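Local coordinates for mucosa-associated lymphoid tissue lymphoma translocation protein 1 (Isoform 2) (Homo sapiens, PDB 3BFO) that probably acts as a paracaspase, a cysteine endopeptidase linked to the ubiquitin-like conjugation pathway, and is represented here by its second Ig-like C2-type domain, at residues L21-V26 against V81-D86. Numbering follows the deposited sequence.
Sequences LVLQCV and VEIIID
Leu21 and Leu23 face Val81 and Ile83 from strands that run antiparallel, at 176°, with axes 9.9 Å apart, a gap bridged by side chains and too wide for backbone pairing. Leu21 sits across from Ile83, and Leu23 across from Val81. CD1 of Leu21 does most of the work at one end: it lies 3.6 Å from CD1 of Ile83 and also touches that residue's CG1 and CG2, so one methyl meets both branches of the isoleucine. Leu21 reaches it with CG anti to the backbone N (chi1 175°). Further along, Leu23 and Val81 run past each other in opposite directions, and CD2 of Leu23 stops 3.7 Å from CG2 of Val81. The same CD2 stands 4.0 Å from CD1 of Ile83, so that one isoleucine methyl touches both leucines. An alanine in place of Ile83 would probably strip CD1 of Leu21 of all three of its partners across the interface, leave CD2 of Leu23 with Val81 alone, and open a gap between the sheets. Tyr65 touches Leu21, Leu23 and Ile83, while Leu15 packs on Leu21 and Ile83. With aliphatic carbon alone meeting across this buried interface, the two sheets of the immunoglobulin sandwich are joined here by shape and hydrophobic burial.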
loop_
_atom_site.group_PDB
_atom_site.type_symbol
_atom_site.label_atom_id
_atom_site.label_comp_id
_atom_site.label_asym_id
_atom_site.label_seq_id
_atom_site.Cartn_x
_atom_site.Cartn_y
_atom_site.Cartn_z
ATOM N N LEU A 21 -8.664 -2.630 -7.951
ATOM C CA LEU A 21 -7.878 -1.835 -7.038
ATOM C C LEU A 21 -6.415 -2.099 -7.266
ATOM O O LEU A 21 -5.999 -3.232 -7.200
ATOM C CB LEU A 21 -8.272 -2.199 -5.603
ATOM C CG LEU A 21 -7.420 -1.521 -4.536
ATOM C CD1 LEU A 21 -7.359 0.003 -4.705
ATOM C CD2 LEU A 21 -7.949 -1.947 -3.137
ATOM N N VAL A 22 -5.649 -1.037 -7.514
ATOM C CA VAL A 22 -4.186 -1.151 -7.651
ATOM C C VAL A 22 -3.516 -0.090 -6.791
ATOM O O VAL A 22 -3.689 1.078 -7.060
ATOM C CB VAL A 22 -3.766 -0.937 -9.124
ATOM C CG1 VAL A 22 -2.273 -0.890 -9.267
ATOM C CG2 VAL A 22 -4.317 -2.045 -9.978
ATOM N N LEU A 23 -2.774 -0.492 -5.745
ATOM C CA LEU A 23 -2.008 0.412 -4.902
ATOM C C LEU A 23 -0.545 0.064 -5.066
ATOM O O LEU A 23 -0.175 -1.095 -5.166
ATOM C CB LEU A 23 -2.458 0.265 -3.438
ATOM C CG LEU A 23 -3.824 0.833 -3.129
ATOM C CD1 LEU A 23 -4.288 0.393 -1.734
ATOM C CD2 LEU A 23 -3.815 2.343 -3.210
ATOM N N GLN A 24 0.303 1.089 -5.108
ATOM C CA GLN A 24 1.717 0.871 -5.297
ATOM C C GLN A 24 2.512 1.754 -4.340
ATOM O O GLN A 24 2.177 2.936 -4.160
ATOM C CB GLN A 24 2.097 1.199 -6.747
ATOM C CG GLN A 24 3.582 0.824 -7.101
ATOM C CD GLN A 24 3.911 0.876 -8.611
ATOM O OE1 GLN A 24 3.244 1.581 -9.343
ATOM N NE2 GLN A 24 4.870 0.132 -9.051
ATOM N N CYS A 25 3.589 1.199 -3.815
ATOM C CA CYS A 25 4.548 1.972 -3.006
ATOM C C CYS A 25 5.903 1.426 -3.375
ATOM O O CYS A 25 6.108 0.229 -3.344
ATOM C CB CYS A 25 4.207 1.763 -1.515
ATOM S SG CYS A 25 5.351 2.717 -0.466
ATOM N N VAL A 26 6.842 2.312 -3.757
ATOM C CA VAL A 26 8.184 1.886 -4.142
ATOM C C VAL A 26 9.187 2.703 -3.384
ATOM O O VAL A 26 9.065 3.932 -3.344
ATOM C CB VAL A 26 8.455 2.064 -5.643
ATOM C CG1 VAL A 26 9.854 1.483 -6.014
ATOM C CG2 VAL A 26 7.373 1.426 -6.465
ATOM N N VAL A 81 -3.969 6.566 2.062
ATOM C CA VAL A 81 -4.837 6.784 0.917
ATOM C C VAL A 81 -6.148 6.102 1.174
ATOM O O VAL A 81 -6.284 5.175 1.938
ATOM C CB VAL A 81 -4.264 6.334 -0.441
ATOM C CG1 VAL A 81 -3.006 7.136 -0.824
ATOM C CG2 VAL A 81 -4.039 4.864 -0.478
ATOM N N GLU A 82 -7.207 6.715 0.611
ATOM C CA GLU A 82 -8.604 6.229 0.785
ATOM C C GLU A 82 -9.085 5.625 -0.544
ATOM O O GLU A 82 -8.931 6.206 -1.625
ATOM C CB GLU A 82 -9.552 7.342 1.312
ATOM C CG GLU A 82 -9.291 7.694 2.832
ATOM C CD GLU A 82 -10.157 8.862 3.382
ATOM O OE1 GLU A 82 -9.923 9.984 2.873
ATOM O OE2 GLU A 82 -10.996 8.671 4.329
ATOM N N ILE A 83 -9.608 4.415 -0.430
ATOM C CA ILE A 83 -10.254 3.766 -1.550
ATOM C C ILE A 83 -11.735 3.834 -1.243
ATOM O O ILE A 83 -12.222 3.316 -0.216
ATOM C CB ILE A 83 -9.777 2.303 -1.693
ATOM C CG1 ILE A 83 -8.247 2.265 -1.889
ATOM C CG2 ILE A 83 -10.534 1.624 -2.825
ATOM C CD1 ILE A 83 -7.701 3.133 -3.037
ATOM N N ILE A 84 -12.446 4.509 -2.143
ATOM C CA ILE A 84 -13.890 4.691 -2.042
ATOM C C ILE A 84 -14.562 3.837 -3.084
ATOM O O ILE A 84 -14.146 3.817 -4.237
ATOM C CB ILE A 84 -14.335 6.180 -2.290
ATOM C CG1 ILE A 84 -13.751 7.069 -1.204
ATOM C CG2 ILE A 84 -15.862 6.299 -2.378
ATOM C CD1 ILE A 84 -12.494 7.688 -1.639
ATOM N N ILE A 85 -15.564 3.092 -2.668
ATOM C CA ILE A 85 -16.245 2.185 -3.567
ATOM C C ILE A 85 -17.714 2.569 -3.631
ATOM O O ILE A 85 -18.462 2.389 -2.660
ATOM C CB ILE A 85 -15.909 0.685 -3.227
ATOM C CG1 ILE A 85 -14.412 0.417 -3.612
ATOM C CG2 ILE A 85 -16.844 -0.235 -4.013
ATOM C CD1 ILE A 85 -13.793 -0.828 -3.121
ATOM N N ASP A 86 -18.077 3.147 -4.779
ATOM C CA ASP A 86 -19.350 3.824 -5.006
ATOM C C ASP A 86 -20.238 3.058 -5.981
ATOM O O ASP A 86 -19.794 2.695 -7.073
ATOM C CB ASP A 86 -19.067 5.228 -5.554
#